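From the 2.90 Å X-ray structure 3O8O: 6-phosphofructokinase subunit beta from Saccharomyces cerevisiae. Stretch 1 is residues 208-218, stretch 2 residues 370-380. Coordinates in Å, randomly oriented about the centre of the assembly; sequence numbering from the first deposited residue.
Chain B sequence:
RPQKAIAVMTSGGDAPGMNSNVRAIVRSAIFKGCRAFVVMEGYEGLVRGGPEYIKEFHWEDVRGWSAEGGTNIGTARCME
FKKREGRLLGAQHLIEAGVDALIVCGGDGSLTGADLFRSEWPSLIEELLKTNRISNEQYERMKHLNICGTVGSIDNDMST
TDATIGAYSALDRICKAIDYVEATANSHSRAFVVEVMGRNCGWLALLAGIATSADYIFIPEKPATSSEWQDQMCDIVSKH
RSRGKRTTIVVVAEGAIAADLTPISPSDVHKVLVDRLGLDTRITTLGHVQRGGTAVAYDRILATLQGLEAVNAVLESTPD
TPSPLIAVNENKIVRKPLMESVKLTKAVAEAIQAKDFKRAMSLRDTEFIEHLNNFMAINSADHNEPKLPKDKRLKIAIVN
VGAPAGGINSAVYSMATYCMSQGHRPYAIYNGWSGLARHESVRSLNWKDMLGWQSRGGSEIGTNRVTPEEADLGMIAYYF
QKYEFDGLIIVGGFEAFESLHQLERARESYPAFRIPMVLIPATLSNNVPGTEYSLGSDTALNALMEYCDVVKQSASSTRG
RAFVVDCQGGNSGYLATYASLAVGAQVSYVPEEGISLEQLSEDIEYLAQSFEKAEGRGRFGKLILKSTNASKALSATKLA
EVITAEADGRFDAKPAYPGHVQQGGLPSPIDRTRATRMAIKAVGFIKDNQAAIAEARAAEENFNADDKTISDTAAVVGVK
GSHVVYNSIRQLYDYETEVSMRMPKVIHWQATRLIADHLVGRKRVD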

# COMPACT_ATOMS: atom_id res chain seq x y z
N ALA B 208 -18.68 27.55 -32.72
CA ALA B 208 -17.94 28.44 -31.85
C ALA B 208 -18.89 29.27 -31.02
O ALA B 208 -18.81 29.28 -29.80
CB ALA B 208 -17.03 29.33 -32.66
N GLY B 209 -19.81 29.95 -31.70
CA GLY B 209 -20.75 30.80 -31.00
C GLY B 209 -21.54 30.07 -29.94
O GLY B 209 -21.81 30.63 -28.87
N ILE B 210 -21.90 28.83 -30.23
CA ILE B 210 -22.66 28.02 -29.28
C ILE B 210 -21.82 27.72 -28.05
O ILE B 210 -22.31 27.76 -26.91
CB ILE B 210 -23.04 26.68 -29.87
CG1 ILE B 210 -24.07 26.86 -30.98
CG2 ILE B 210 -23.57 25.78 -28.78
CD1 ILE B 210 -24.41 25.59 -31.70
N ALA B 211 -20.56 27.41 -28.32
CA ALA B 211 -19.56 27.07 -27.31
C ALA B 211 -19.11 28.26 -26.50
O ALA B 211 -18.95 28.16 -25.29
CB ALA B 211 -18.36 26.43 -27.98
N THR B 212 -18.89 29.40 -27.16
CA THR B 212 -18.44 30.58 -26.44
C THR B 212 -19.57 31.49 -25.97
O THR B 212 -19.28 32.52 -25.36
CB THR B 212 -17.51 31.43 -27.30
OG1 THR B 212 -18.22 31.87 -28.46
CG2 THR B 212 -16.33 30.64 -27.75
N SER B 213 -20.83 31.11 -26.24
CA SER B 213 -22.03 31.89 -25.90
C SER B 213 -21.94 33.30 -26.47
O SER B 213 -22.05 34.30 -25.74
CB SER B 213 -22.25 31.99 -24.39
OG SER B 213 -22.64 30.75 -23.88
N ALA B 214 -21.72 33.37 -27.77
CA ALA B 214 -21.60 34.64 -28.45
C ALA B 214 -23.00 35.25 -28.47
O ALA B 214 -23.99 34.51 -28.35
CB ALA B 214 -21.11 34.41 -29.86
N ASP B 215 -23.09 36.57 -28.60
CA ASP B 215 -24.40 37.21 -28.63
C ASP B 215 -25.07 37.07 -29.99
O ASP B 215 -26.30 37.10 -30.10
CB ASP B 215 -24.30 38.69 -28.26
CG ASP B 215 -23.71 38.92 -26.88
OD1 ASP B 215 -22.47 38.86 -26.75
OD2 ASP B 215 -24.49 39.16 -25.92
N TYR B 216 -24.27 36.88 -31.04
CA TYR B 216 -24.82 36.77 -32.37
C TYR B 216 -23.78 36.21 -33.33
O TYR B 216 -22.59 36.53 -33.23
CB TYR B 216 -25.25 38.16 -32.84
CG TYR B 216 -26.33 38.19 -33.91
CD1 TYR B 216 -27.68 38.07 -33.56
CD2 TYR B 216 -26.00 38.36 -35.26
CE1 TYR B 216 -28.68 38.11 -34.53
CE2 TYR B 216 -27.00 38.40 -36.25
CZ TYR B 216 -28.34 38.27 -35.87
OH TYR B 216 -29.36 38.29 -36.81
N ILE B 217 -24.23 35.39 -34.27
CA ILE B 217 -23.35 34.79 -35.25
C ILE B 217 -23.79 35.13 -36.67
O ILE B 217 -25.00 35.18 -36.95
CB ILE B 217 -23.33 33.29 -35.11
CG1 ILE B 217 -24.71 32.73 -35.41
CG2 ILE B 217 -22.97 32.92 -33.70
CD1 ILE B 217 -24.80 31.22 -35.24
N PHE B 218 -22.82 35.37 -37.55
CA PHE B 218 -23.10 35.69 -38.94
C PHE B 218 -22.62 34.55 -39.81
O PHE B 218 -21.46 34.52 -40.20
CZ PHE B 218 -24.24 40.61 -38.16
N GLU B 370 -29.66 21.33 -36.35
CA GLU B 370 -30.02 21.19 -34.95
C GLU B 370 -29.27 22.20 -34.10
O GLU B 370 -29.85 22.84 -33.23
CB GLU B 370 -29.71 19.78 -34.48
CG GLU B 370 -30.33 19.40 -33.16
CD GLU B 370 -30.25 17.89 -32.91
OE1 GLU B 370 -30.95 17.13 -33.62
OE2 GLU B 370 -29.49 17.46 -32.01
N HIS B 371 -27.97 22.35 -34.37
CA HIS B 371 -27.12 23.30 -33.65
C HIS B 371 -27.66 24.70 -33.83
O HIS B 371 -27.81 25.45 -32.87
CB HIS B 371 -25.67 23.25 -34.15
CG HIS B 371 -24.89 22.08 -33.62
ND1 HIS B 371 -24.92 21.70 -32.29
CD2 HIS B 371 -24.03 21.23 -34.23
CE1 HIS B 371 -24.12 20.67 -32.11
NE2 HIS B 371 -23.57 20.36 -33.27
N LEU B 372 -27.94 25.06 -35.08
CA LEU B 372 -28.45 26.39 -35.37
C LEU B 372 -29.68 26.69 -34.51
O LEU B 372 -29.75 27.73 -33.84
CB LEU B 372 -28.81 26.53 -36.86
N ASN B 373 -30.65 25.77 -34.53
CA ASN B 373 -31.86 25.98 -33.76
C ASN B 373 -31.53 26.12 -32.30
O ASN B 373 -31.99 27.06 -31.63
CB ASN B 373 -32.86 24.84 -33.98
CG ASN B 373 -33.41 24.82 -35.40
OD1 ASN B 373 -33.63 25.87 -36.02
ND2 ASN B 373 -33.64 23.62 -35.93
N ASN B 374 -30.71 25.20 -31.79
CA ASN B 374 -30.31 25.25 -30.38
C ASN B 374 -29.65 26.58 -30.02
O ASN B 374 -29.96 27.15 -28.96
CB ASN B 374 -29.37 24.09 -30.07
CG ASN B 374 -30.06 22.76 -30.17
OD1 ASN B 374 -31.12 22.57 -29.59
ND2 ASN B 374 -29.46 21.81 -30.90
N PHE B 375 -28.76 27.08 -30.88
CA PHE B 375 -28.10 28.34 -30.60
C PHE B 375 -29.16 29.38 -30.43
O PHE B 375 -29.22 30.06 -29.40
CB PHE B 375 -27.17 28.78 -31.72
CG PHE B 375 -26.56 30.14 -31.48
CD1 PHE B 375 -25.78 30.36 -30.35
CD2 PHE B 375 -26.78 31.19 -32.35
CE1 PHE B 375 -25.23 31.63 -30.09
CE2 PHE B 375 -26.23 32.46 -32.09
CZ PHE B 375 -25.45 32.67 -30.96
N MET B 376 -30.02 29.49 -31.44
CA MET B 376 -31.11 30.45 -31.46
C MET B 376 -31.85 30.49 -30.13
O MET B 376 -31.99 31.55 -29.50
N ALA B 377 -32.31 29.33 -29.70
CA ALA B 377 -33.06 29.24 -28.46
C ALA B 377 -32.31 29.81 -27.27
O ALA B 377 -32.73 30.81 -26.68
CB ALA B 377 -33.44 27.81 -28.19
N ILE B 378 -31.19 29.17 -26.93
CA ILE B 378 -30.39 29.59 -25.80
C ILE B 378 -29.88 31.03 -25.89
O ILE B 378 -29.62 31.68 -24.87
CB ILE B 378 -29.20 28.65 -25.61
CG1 ILE B 378 -28.29 28.70 -26.83
CG2 ILE B 378 -29.71 27.24 -25.41
CD1 ILE B 378 -27.03 27.91 -26.67
N ASN B 379 -29.74 31.53 -27.11
CA ASN B 379 -29.27 32.89 -27.27
C ASN B 379 -30.39 33.83 -26.90
O ASN B 379 -30.17 34.85 -26.24
CB ASN B 379 -28.85 33.18 -28.71
CG ASN B 379 -28.28 34.60 -28.87
OD1 ASN B 379 -28.14 35.09 -29.99
ND2 ASN B 379 -27.95 35.24 -27.76
N SER B 380 -31.60 33.49 -27.35
CA SER B 380 -32.78 34.31 -27.06
C SER B 380 -33.10 34.11 -25.59
O SER B 380 -32.94 35.02 -24.78
CB SER B 380 -33.98 33.87 -27.94

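When a helix packs against a segment that changes course, a single aromatic side chain can often serve the whole turn, because a flat ring offers contact surface in several directions at once. The meeting of residues 208-218 with residues 370-380 in the beta subunit of yeast 6-phosphofructokinase is a compact example. The first stretch is the end of a helix that passes through a short loop into a strand; the second is helical throughout. The two helix axes approach to 9.9 Å, with 38° between their directions, whereas the strand runs at 147° to the helix of the second stretch. One helix therefore faces both arms of a bend, and about 399 Å² of surface is buried, both sides summed.

Phe375 covers the most of that surface. Its CA-to-CB bond points toward the first stretch, and with chi1 in the t well its ring extends into the bend. The ring meets the strand through Ile217, whose own CA-to-CB bond points toward the helix and whose CD1 lies 3.5 Å from CD2 of Phe375. The approach is oblique, an ordinary apolar contact between a methyl group and an aromatic ring. At the far tip of the ring the neighbours are backbone atoms: CZ of Phe375 is 3.5 Å from O of Ala214, which lies at the ring edge, near its plane. An aromatic edge carries slightly positive hydrogens, so a carbonyl oxygen is a congenial neighbour there. Further back, CE1 of Phe375 lies 3.8 Å from O of Gly209. That oxygen also accepts a backbone hydrogen bond from Ala214 N at 3.0 Å, a link that holds the turn closed after Ser213 leaves helical geometry with positive phi.

Gly209 illustrates how absence can matter. An ideal CB there would point toward the second stretch, but it would fall only 2.6 Å from CG2 of Ile217. The bare backbone thus leaves room for the strand to fold back beside its own helix.

Ile210 is the second large contributor, and here direction is deceptive. Its CA-to-CB bond points sideways, yet the end of the side chain, with chi1 m and chi2 t, comes nearer to the opposing helix. CG1 of Ile210 packs 3.7 Å from CB of Phe375, while CD1 of Ile210 reaches 3.6 Å from both O and CB of His371. One side chain thereby touches two residues four positions apart, the spacing of successive helical turns. The closest CA pairing across the contact, 5.6 Å between CA of Ile210 and CA of Phe375, falls at this same place.

One turn beyond Phe375, Asn379 points its CA-to-CB bond toward the loop and lies beside Asp215, whose own CA-to-CB bond points away and whose carboxylate oxygens are hydrogen-bonded elsewhere in the structure. The general lesson is that apolar packing can anchor such a junction: no clear hydrogen bond crosses it.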